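Side-chain contacts in CRISPR-associated protein CasA/Cse1 (Thermus thermophilus, PDB 4AN8), which probably helps the Cascade ribonucleoprotein complex recognise foreign DNA in CRISPR adaptive immunity against viruses and plasmids: residues 197-200 with 201-205; 184-188 with 189-193; 275-278 with 279-282; 214-217 with 218-222. All blocks are in the same frame, centred on the assembly; numbering follows the deposited sequence.

Contact 1 (197-200 with 201-205)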
loop_
_atom_site.group_PDB
_atom_site.type_symbol
_atom_site.label_atom_id
_atom_site.label_comp_id
_atom_site.label_asym_id
_atom_site.label_seq_id
_atom_site.Cartn_x
_atom_site.Cartn_y
_atom_site.Cartn_z
ATOM N N GLN A 197 -13.845 -2.894 11.600
ATOM C CA GLN A 197 -13.747 -3.946 12.617
ATOM C C GLN A 197 -14.064 -5.326 12.054
ATOM O O GLN A 197 -13.844 -6.338 12.706
ATOM C CB GLN A 197 -14.633 -3.639 13.823
ATOM C CG GLN A 197 -14.110 -2.499 14.672
ATOM C CD GLN A 197 -14.312 -2.734 16.156
ATOM O OE1 GLN A 197 -15.377 -2.436 16.702
ATOM N NE2 GLN A 197 -13.290 -3.281 16.816
ATOM N N ASN A 198 -14.609 -5.356 10.844
ATOM C CA ASN A 198 -14.738 -6.608 10.123
ATOM C C ASN A 198 -14.523 -6.328 8.654
ATOM O O ASN A 198 -14.388 -5.175 8.250
ATOM C CB ASN A 198 -16.093 -7.280 10.380
ATOM C CG ASN A 198 -17.263 -6.359 10.117
ATOM O OD1 ASN A 198 -17.389 -5.781 9.043
ATOM N ND2 ASN A 198 -18.131 -6.220 11.100
ATOM N N LEU A 199 -14.490 -7.390 7.868
ATOM C CA LEU A 199 -14.223 -7.290 6.452
ATOM C C LEU A 199 -15.312 -6.493 5.745
ATOM O O LEU A 199 -15.025 -5.757 4.793
ATOM C CB LEU A 199 -14.089 -8.700 5.840
ATOM C CG LEU A 199 -13.736 -8.713 4.337
ATOM C CD1 LEU A 199 -12.444 -7.880 4.041
ATOM C CD2 LEU A 199 -13.626 -10.154 3.785
ATOM N N LEU A 200 -16.563 -6.637 6.176
ATOM C CA LEU A 200 -17.617 -5.820 5.578
ATOM C C LEU A 200 -17.303 -4.343 5.725
ATOM O O LEU A 200 -17.370 -3.593 4.749
ATOM C CB LEU A 200 -18.993 -6.100 6.193
ATOM C CG LEU A 200 -20.097 -5.153 5.723
ATOM C CD1 LEU A 200 -20.404 -5.429 4.290
ATOM C CD2 LEU A 200 -21.350 -5.357 6.579
ATOM N N GLU A 201 -16.953 -3.917 6.930
ATOM C CA GLU A 201 -16.677 -2.499 7.154
ATOM C C GLU A 201 -15.507 -2.043 6.286
ATOM O O GLU A 201 -15.553 -0.972 5.658
ATOM C CB GLU A 201 -16.395 -2.209 8.631
ATOM C CG GLU A 201 -17.600 -2.465 9.528
ATOM C CD GLU A 201 -17.363 -2.159 11.020
ATOM O OE1 GLU A 201 -16.236 -1.821 11.443
ATOM O OE2 GLU A 201 -18.336 -2.268 11.785
ATOM N N THR A 202 -14.468 -2.876 6.245
ATOM C CA THR A 202 -13.273 -2.529 5.499
ATOM C C THR A 202 -13.603 -2.344 4.012
ATOM O O THR A 202 -13.307 -1.293 3.448
ATOM C CB THR A 202 -12.145 -3.546 5.721
ATOM O OG1 THR A 202 -11.758 -3.495 7.097
ATOM C CG2 THR A 202 -10.925 -3.210 4.834
ATOM N N LEU A 203 -14.241 -3.331 3.397
ATOM C CA LEU A 203 -14.715 -3.150 2.024
ATOM C C LEU A 203 -15.546 -1.871 1.866
ATOM O O LEU A 203 -15.312 -1.090 0.948
ATOM C CB LEU A 203 -15.508 -4.374 1.537
ATOM C CG LEU A 203 -14.634 -5.623 1.398
ATOM C CD1 LEU A 203 -15.432 -6.824 0.958
ATOM C CD2 LEU A 203 -13.425 -5.392 0.446
ATOM N N LEU A 204 -16.504 -1.632 2.760
ATOM C CA LEU A 204 -17.318 -0.408 2.681
ATOM C C LEU A 204 -16.496 0.905 2.765
ATOM O O LEU A 204 -16.801 1.889 2.072
ATOM C CB LEU A 204 -18.405 -0.409 3.763
ATOM C CG LEU A 204 -19.538 -1.435 3.595
ATOM C CD1 LEU A 204 -20.407 -1.527 4.861
ATOM C CD2 LEU A 204 -20.391 -1.115 2.364
ATOM N N LEU A 205 -15.473 0.911 3.629
ATOM C CA LEU A 205 -14.605 2.057 3.803
ATOM C C LEU A 205 -13.733 2.320 2.574
ATOM O O LEU A 205 -13.167 3.403 2.443
ATOM C CB LEU A 205 -13.736 1.888 5.052
ATOM C CG LEU A 205 -14.477 1.934 6.393
ATOM C CD1 LEU A 205 -13.675 1.261 7.494
ATOM C CD2 LEU A 205 -14.842 3.361 6.756
#
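Gln197 and Glu201 run side by side, their amide and carboxylate planes 40° apart, but the bond between them uses the main chain of the glutamine. Gln197 N donates to Glu201 OE1 over 2.6 Å, meeting that oxygen from above the carboxylate plane. The glutamate chain, extended beyond CG, reaches back past the helix start to take this N-H, and its OE1 also lies 3.4 Å from Gln197 CB. Asn198 comes next, at the N-cap. Its CG sits between the backbone N and the carbonyl carbon (chi1 53°), which swings OD1 over the first turn to accept from Glu201 N at 2.9 Å, nearly along the C=O axis. The same OD1 rests 3.4 Å from Glu201 CG, where the two side chains cross at about a right angle. The carbonyl of Asn198 starts the helical bonding by taking Thr202 N, while Thr202 OG1 has its own partner in Gly196 N. Leu199 continues it, accepting from Leu203 N, and its CD1 lies 4.1 Å from Leu203 CG, on the side covered by helix 50-67. Leu200 repeats the pattern: its carbonyl takes Leu204 N at 2.9 Å, and its CG packs 3.7 Å from Leu204 CD1, with Phe86 and helix 74-83 beyond. Glu201 OE1 takes the N-H one residue before the N-cap, whereas a capping box would use that of the cap itself: this is an asparagine N-cap starting the short, largely buried helix 199-206.

Contact 2 (184-188 with 189-193)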
loop_
_atom_site.group_PDB
_atom_site.type_symbol
_atom_site.label_atom_id
_atom_site.label_comp_id
_atom_site.label_asym_id
_atom_site.label_seq_id
_atom_site.Cartn_x
_atom_site.Cartn_y
_atom_site.Cartn_z
ATOM N N ALA A 184 4.023 -2.699 -13.225
ATOM C CA ALA A 184 2.627 -3.003 -12.994
ATOM C C ALA A 184 2.068 -1.771 -12.309
ATOM O O ALA A 184 2.846 -0.902 -11.881
ATOM C CB ALA A 184 2.500 -4.240 -12.120
ATOM N N PRO A 185 0.732 -1.658 -12.215
ATOM C CA PRO A 185 0.134 -0.360 -11.851
ATOM C C PRO A 185 0.458 0.172 -10.460
ATOM O O PRO A 185 0.526 1.392 -10.285
ATOM C CB PRO A 185 -1.380 -0.615 -11.949
ATOM C CG PRO A 185 -1.523 -1.789 -12.819
ATOM C CD PRO A 185 -0.282 -2.639 -12.646
ATOM N N VAL A 186 0.611 -0.693 -9.464
ATOM C CA VAL A 186 0.917 -0.190 -8.135
ATOM C C VAL A 186 2.262 -0.664 -7.616
ATOM O O VAL A 186 2.461 -0.774 -6.424
ATOM C CB VAL A 186 -0.228 -0.468 -7.105
ATOM C CG1 VAL A 186 -1.408 0.490 -7.366
ATOM C CG2 VAL A 186 -0.666 -1.935 -7.152
ATOM N N ALA A 187 3.196 -0.916 -8.519
ATOM C CA ALA A 187 4.563 -1.265 -8.132
ATOM C C ALA A 187 5.212 -0.252 -7.175
ATOM O O ALA A 187 5.934 -0.652 -6.249
ATOM C CB ALA A 187 5.432 -1.440 -9.367
ATOM N N ARG A 188 4.948 1.037 -7.398
ATOM C CA ARG A 188 5.649 2.122 -6.696
ATOM C C ARG A 188 4.894 2.771 -5.528
ATOM O O ARG A 188 5.504 3.123 -4.525
ATOM C CB ARG A 188 6.057 3.246 -7.673
ATOM C CG ARG A 188 6.732 2.791 -8.954
ATOM C CD ARG A 188 7.993 2.001 -8.633
ATOM N NE ARG A 188 8.530 1.326 -9.814
ATOM C CZ ARG A 188 9.701 0.695 -9.852
ATOM N NH1 ARG A 188 10.492 0.629 -8.781
ATOM N NH2 ARG A 188 10.081 0.119 -10.969
ATOM N N PRO A 189 3.575 2.997 -5.681
ATOM C CA PRO A 189 2.977 3.897 -4.699
ATOM C C PRO A 189 2.590 3.170 -3.447
ATOM O O PRO A 189 2.384 1.952 -3.464
ATOM C CB PRO A 189 1.712 4.410 -5.405
ATOM C CG PRO A 189 1.375 3.323 -6.374
ATOM C CD PRO A 189 2.672 2.717 -6.809
ATOM N N ALA A 190 2.479 3.931 -2.374
ATOM C CA ALA A 190 1.956 3.430 -1.122
ATOM C C ALA A 190 0.440 3.355 -1.241
ATOM O O ALA A 190 -0.179 4.278 -1.740
ATOM C CB ALA A 190 2.350 4.378 -0.009
ATOM N N LEU A 191 -0.161 2.262 -0.793
ATOM C CA LEU A 191 -1.616 2.121 -0.903
ATOM C C LEU A 191 -2.334 2.432 0.416
ATOM O O LEU A 191 -1.974 1.882 1.466
ATOM C CB LEU A 191 -1.972 0.714 -1.373
ATOM C CG LEU A 191 -1.324 0.360 -2.724
ATOM C CD1 LEU A 191 -1.739 -1.058 -3.157
ATOM C CD2 LEU A 191 -1.686 1.393 -3.808
ATOM N N PHE A 192 -3.338 3.307 0.354
ATOM C CA PHE A 192 -4.145 3.638 1.530
ATOM C C PHE A 192 -5.366 2.738 1.647
ATOM O O PHE A 192 -6.260 2.746 0.779
ATOM C CB PHE A 192 -4.562 5.108 1.534
ATOM C CG PHE A 192 -3.415 6.046 1.718
ATOM C CD1 PHE A 192 -2.516 6.270 0.687
ATOM C CD2 PHE A 192 -3.214 6.693 2.929
ATOM C CE1 PHE A 192 -1.452 7.137 0.850
ATOM C CE2 PHE A 192 -2.133 7.564 3.106
ATOM C CZ PHE A 192 -1.255 7.788 2.066
ATOM N N LEU A 193 -5.402 1.970 2.728
ATOM C CA LEU A 193 -6.507 1.047 2.953
ATOM C C LEU A 193 -7.158 1.245 4.309
ATOM O O LEU A 193 -6.779 0.602 5.282
ATOM C CB LEU A 193 -6.024 -0.404 2.819
ATOM C CG LEU A 193 -7.126 -1.437 3.018
ATOM C CD1 LEU A 193 -7.787 -1.761 1.670
ATOM C CD2 LEU A 193 -6.584 -2.694 3.700
HETATM O O HOH W 1 4.080 -0.304 -3.595
#
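Val186 folds over Pro189 and Leu191 where a type I beta turn, Ala184 to Ala187, leads the chain toward strand 191-195, an edge strand of a three-stranded antiparallel sheet. The turn's own bond, Ala187 N to Ala184 O, is weak at 3.4 Å. From Val186 CB the neighbours are already apolar: Leu191 CD2 at 4.1 Å and Pro189 CG at 4.2 Å. CG1 carries the contact further. Placed anti to the carbonyl carbon (chi1 -75°), Val186 CG1 approaches Leu191 CD2 to 3.7 Å and Pro189 CG to 4.1 Å, and the valine side chain crosses both at about a right angle. Phe167 of helix 154-167 covers both Val186 and Leu191, making this small apolar patch part of the protein interior. Arg188, just before the proline, sends its charged end the other way: NE forms a salt bridge with Asp183, and NH1 bonds to Ser350 OG and Gln352 O. The backbone on the inner side of the bend is bridged by a water that has more acceptors in reach than protons, so not every bond need form at once; it lies 3.3 Å from Val186 O and 2.8 Å from Pro189 O.

Contact 3 (275-278 with 279-282)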
loop_
_atom_site.group_PDB
_atom_site.type_symbol
_atom_site.label_atom_id
_atom_site.label_comp_id
_atom_site.label_asym_id
_atom_site.label_seq_id
_atom_site.Cartn_x
_atom_site.Cartn_y
_atom_site.Cartn_z
ATOM N N ALA A 275 -2.377 8.187 -18.677
ATOM C CA ALA A 275 -3.733 8.701 -18.596
ATOM C C ALA A 275 -3.884 9.523 -17.334
ATOM O O ALA A 275 -2.993 9.536 -16.486
ATOM C CB ALA A 275 -4.741 7.564 -18.623
ATOM N N THR A 276 -5.009 10.221 -17.212
ATOM C CA THR A 276 -5.235 11.082 -16.052
ATOM C C THR A 276 -5.647 10.309 -14.780
ATOM O O THR A 276 -5.392 10.748 -13.654
ATOM C CB THR A 276 -6.245 12.202 -16.375
ATOM O OG1 THR A 276 -7.494 11.625 -16.772
ATOM C CG2 THR A 276 -5.736 13.038 -17.525
ATOM N N HIS A 277 -6.260 9.148 -14.969
ATOM C CA HIS A 277 -6.710 8.308 -13.864
ATOM C C HIS A 277 -5.712 8.170 -12.718
ATOM O O HIS A 277 -4.547 7.874 -12.920
ATOM C CB HIS A 277 -7.062 6.916 -14.394
ATOM C CG HIS A 277 -7.436 5.938 -13.323
ATOM N ND1 HIS A 277 -8.715 5.834 -12.821
ATOM C CD2 HIS A 277 -6.695 5.023 -12.657
ATOM C CE1 HIS A 277 -8.749 4.885 -11.906
ATOM N NE2 HIS A 277 -7.535 4.384 -11.778
ATOM N N ARG A 278 -6.189 8.374 -11.504
ATOM C CA ARG A 278 -5.403 8.098 -10.310
ATOM C C ARG A 278 -6.104 6.993 -9.544
ATOM O O ARG A 278 -7.299 7.062 -9.294
ATOM C CB ARG A 278 -5.289 9.348 -9.425
ATOM C CG ARG A 278 -4.623 9.106 -8.070
ATOM C CD ARG A 278 -4.349 10.421 -7.316
ATOM N NE ARG A 278 -5.561 11.230 -7.158
ATOM C CZ ARG A 278 -6.158 11.450 -5.993
ATOM N NH1 ARG A 278 -5.637 10.941 -4.889
ATOM N NH2 ARG A 278 -7.256 12.186 -5.925
ATOM N N ASP A 279 -5.363 5.958 -9.193
ATOM C CA ASP A 279 -5.927 4.858 -8.418
ATOM C C ASP A 279 -6.465 5.395 -7.074
ATOM O O ASP A 279 -5.841 6.230 -6.429
ATOM C CB ASP A 279 -4.862 3.767 -8.222
ATOM C CG ASP A 279 -5.411 2.525 -7.565
ATOM O OD1 ASP A 279 -5.713 2.613 -6.357
ATOM O OD2 ASP A 279 -5.507 1.461 -8.232
ATOM N N PRO A 280 -7.655 4.939 -6.670
ATOM C CA PRO A 280 -8.271 5.391 -5.411
ATOM C C PRO A 280 -7.364 5.188 -4.194
ATOM O O PRO A 280 -7.497 5.922 -3.225
ATOM C CB PRO A 280 -9.493 4.476 -5.280
ATOM C CG PRO A 280 -9.860 4.142 -6.703
ATOM C CD PRO A 280 -8.538 4.049 -7.446
ATOM N N MET A 281 -6.468 4.206 -4.217
ATOM C CA MET A 281 -5.662 3.954 -3.027
ATOM C C MET A 281 -4.377 4.777 -2.995
ATOM O O MET A 281 -3.582 4.690 -2.047
ATOM C CB MET A 281 -5.369 2.469 -2.887
ATOM C CG MET A 281 -6.611 1.666 -2.482
ATOM S SD MET A 281 -6.291 -0.114 -2.569
ATOM C CE MET A 281 -7.921 -0.763 -2.137
ATOM N N VAL A 282 -4.182 5.592 -4.029
ATOM C CA VAL A 282 -2.916 6.268 -4.212
ATOM C C VAL A 282 -3.042 7.748 -3.910
ATOM O O VAL A 282 -4.003 8.383 -4.325
ATOM C CB VAL A 282 -2.417 6.072 -5.662
ATOM C CG1 VAL A 282 -1.238 6.979 -5.961
ATOM C CG2 VAL A 282 -2.093 4.602 -5.912
HETATM O O HOH W 2 -7.752 2.004 -10.129
#
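Just after Arg278 the backbone reverses in a type I beta turn from Asp279 to Val282, closed by Val282 N donating to Asp279 O over 3.0 Å. An Asx turn is nested in it: Asp279 OD1 uses its anti lone pair to accept from Met281 N at 2.8 Å, and the intervening Pro280 occupies the first corner. Asp279 CG stands anti to its own N (chi1 -173°), an orientation that carries the carboxylate round to this amide while OD2 forms a salt bridge with Arg58 of helix 50-67. His277 approaches the start of the turn obliquely, with NE2 3.7 Å from Asp279 N. A water at the edge of the imidazole, in its plane, lies 2.9 Å from His277 NE2 and makes a weak bond to Asp279 OD2, bridging two atoms that do not meet directly. Arg278 reaches over the turn to its far end. Its aliphatic part runs past the Asp279 backbone, CG being 3.5 Å from Asp279 O, and a bend at chi3 (55°) brings the guanidinium round to Val282. NH1, which also donates to Val318 O, bonds to Val282 O at 3.1 Å in the carbonyl plane, with that oxygen tilted 21° out of the guanidinium plane.

Contact 4 (214-217 with 218-222)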
loop_
_atom_site.group_PDB
_atom_site.type_symbol
_atom_site.label_atom_id
_atom_site.label_comp_id
_atom_site.label_asym_id
_atom_site.label_seq_id
_atom_site.Cartn_x
_atom_site.Cartn_y
_atom_site.Cartn_z
ATOM N N ASP A 214 -17.079 3.067 -19.197
ATOM C CA ASP A 214 -15.734 3.142 -19.779
ATOM C C ASP A 214 -14.725 2.363 -18.952
ATOM O O ASP A 214 -13.526 2.637 -18.981
ATOM C CB ASP A 214 -15.272 4.599 -19.927
ATOM C CG ASP A 214 -15.986 5.336 -21.058
ATOM O OD1 ASP A 214 -17.148 5.756 -20.862
ATOM O OD2 ASP A 214 -15.380 5.509 -22.139
ATOM N N ASP A 215 -15.220 1.393 -18.201
ATOM C CA ASP A 215 -14.366 0.619 -17.338
ATOM C C ASP A 215 -14.832 -0.813 -17.450
ATOM O O ASP A 215 -15.982 -1.071 -17.790
ATOM C CB ASP A 215 -14.471 1.127 -15.895
ATOM C CG ASP A 215 -13.503 0.422 -14.948
ATOM O OD1 ASP A 215 -12.397 0.061 -15.376
ATOM O OD2 ASP A 215 -13.855 0.223 -13.774
ATOM N N ALA A 216 -13.928 -1.742 -17.185
ATOM C CA ALA A 216 -14.259 -3.151 -17.183
ATOM C C ALA A 216 -13.063 -3.867 -16.581
ATOM O O ALA A 216 -11.922 -3.528 -16.885
ATOM C CB ALA A 216 -14.514 -3.651 -18.635
ATOM N N PRO A 217 -13.322 -4.830 -15.706
ATOM C CA PRO A 217 -12.237 -5.660 -15.185
ATOM C C PRO A 217 -11.812 -6.668 -16.257
ATOM O O PRO A 217 -12.538 -6.869 -17.250
ATOM C CB PRO A 217 -12.881 -6.381 -13.991
ATOM C CG PRO A 217 -14.377 -6.422 -14.339
ATOM C CD PRO A 217 -14.638 -5.139 -15.106
ATOM N N ILE A 218 -10.652 -7.289 -16.047
ATOM C CA ILE A 218 -10.064 -8.170 -17.030
ATOM C C ILE A 218 -11.018 -9.286 -17.465
ATOM O O ILE A 218 -10.966 -9.720 -18.618
ATOM C CB ILE A 218 -8.739 -8.787 -16.513
ATOM C CG1 ILE A 218 -7.956 -9.459 -17.665
ATOM C CG2 ILE A 218 -9.006 -9.784 -15.345
ATOM C CD1 ILE A 218 -7.467 -8.481 -18.738
ATOM N N TRP A 219 -11.898 -9.745 -16.572
ATOM C CA TRP A 219 -12.780 -10.862 -16.915
ATOM C C TRP A 219 -14.024 -10.470 -17.733
ATOM O O TRP A 219 -14.755 -11.348 -18.186
ATOM C CB TRP A 219 -13.192 -11.646 -15.663
ATOM C CG TRP A 219 -13.861 -10.789 -14.638
ATOM C CD1 TRP A 219 -15.172 -10.407 -14.626
ATOM C CD2 TRP A 219 -13.261 -10.186 -13.490
ATOM N NE1 TRP A 219 -15.422 -9.586 -13.552
ATOM C CE2 TRP A 219 -14.268 -9.452 -12.825
ATOM C CE3 TRP A 219 -11.974 -10.180 -12.961
ATOM C CZ2 TRP A 219 -14.028 -8.743 -11.655
ATOM C CZ3 TRP A 219 -11.739 -9.458 -11.773
ATOM C CH2 TRP A 219 -12.756 -8.759 -11.149
ATOM N N GLU A 220 -14.246 -9.170 -17.929
ATOM C CA GLU A 220 -15.372 -8.670 -18.712
ATOM C C GLU A 220 -15.005 -8.399 -20.182
ATOM O O GLU A 220 -15.856 -8.002 -20.976
ATOM C CB GLU A 220 -15.969 -7.389 -18.091
ATOM C CG GLU A 220 -16.909 -7.612 -16.891
ATOM C CD GLU A 220 -17.637 -6.342 -16.496
ATOM O OE1 GLU A 220 -17.913 -5.524 -17.396
ATOM O OE2 GLU A 220 -17.936 -6.141 -15.293
ATOM N N VAL A 221 -13.736 -8.596 -20.522
ATOM C CA VAL A 221 -13.259 -8.436 -21.883
ATOM C C VAL A 221 -12.707 -9.795 -22.350
ATOM O O VAL A 221 -12.529 -10.709 -21.543
ATOM C CB VAL A 221 -12.207 -7.292 -22.004
ATOM C CG1 VAL A 221 -12.783 -5.977 -21.513
ATOM C CG2 VAL A 221 -10.940 -7.608 -21.238
ATOM N N PRO A 222 -12.489 -9.951 -23.662
ATOM C CA PRO A 222 -12.106 -11.275 -24.160
ATOM C C PRO A 222 -10.736 -11.692 -23.632
ATOM O O PRO A 222 -9.888 -10.827 -23.376
ATOM C CB PRO A 222 -12.050 -11.077 -25.683
ATOM C CG PRO A 222 -12.862 -9.873 -25.954
ATOM C CD PRO A 222 -12.698 -8.980 -24.753
#
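Pro217 meets Trp219 with CB and CG and Glu220 with CG and CD, and one backbone bond closes the bend. That hydrogen bond runs from Glu220 N to Pro217 O, 2.9 Å long and fairly straight at the hydrogen, although the donor stands 47° out of the carbonyl plane. CH-pi contact comes next. Pro217 CB lies over the face of the tryptophan's six-membered ring, 3.5 Å from its centroid and 12° off the normal, while CG sits over the CE2-NE1 bond of the pyrrole part, 3.4 Å from Trp219 CE2. The indole can fold back over the proline because Trp219 CG takes the position between its backbone N and carbonyl carbon (chi1 57°). Apolar packing extends the contact: Ala216 CB touches Glu220 CB at 4.0 Å and Val221 CG1 at 4.1 Å. In a separate van der Waals contact the extended glutamate crosses the proline at a slant, its CG 3.8 Å from Pro217 CG and its carboxylate OE2 3.5 Å from Pro217 CD. Polar bonds to the surroundings hold the ends of both larger side chains. Trp219 NE1 and Glu220 OE2 each bond to the hydroxyl of Tyr94 in helix 88-98, and Glu220 OE1 forms a salt bridge with Arg66. The proline therefore presents C-H groups to a pi face and to a carboxylate, both electron-rich; CD, next to the ring nitrogen, is probably somewhat polarised toward OE2. With Tyr94 shared and Arg66 paired, the polar ends tie this loop to helices 88-98 and 50-67.

Overall arrangement
Contacts 2 and 3 form the central pair, their centres 10 Å apart and their surfaces touching: Phe192 N lies 2.8 Å from Met281 O, a probable hydrogen bond, and Val282 CG2 packs 3.7 Å from Pro189 CG. The turn at 279-282 thus lies alongside the beginning of strand 191-195. Contact 1 follows contact 2 directly in the chain, strand leading to helix, yet their centres are 20 Å apart. Contact 4 is more peripheral, about 24 Å from the centre of the chain, and its nearest atoms stay about 7 Å from contact 3. Helix 50-67 links all four: its residues meet Leu203, Val186, Asp279 and Trp219, with Arg58 touching both contacts 2 and 3.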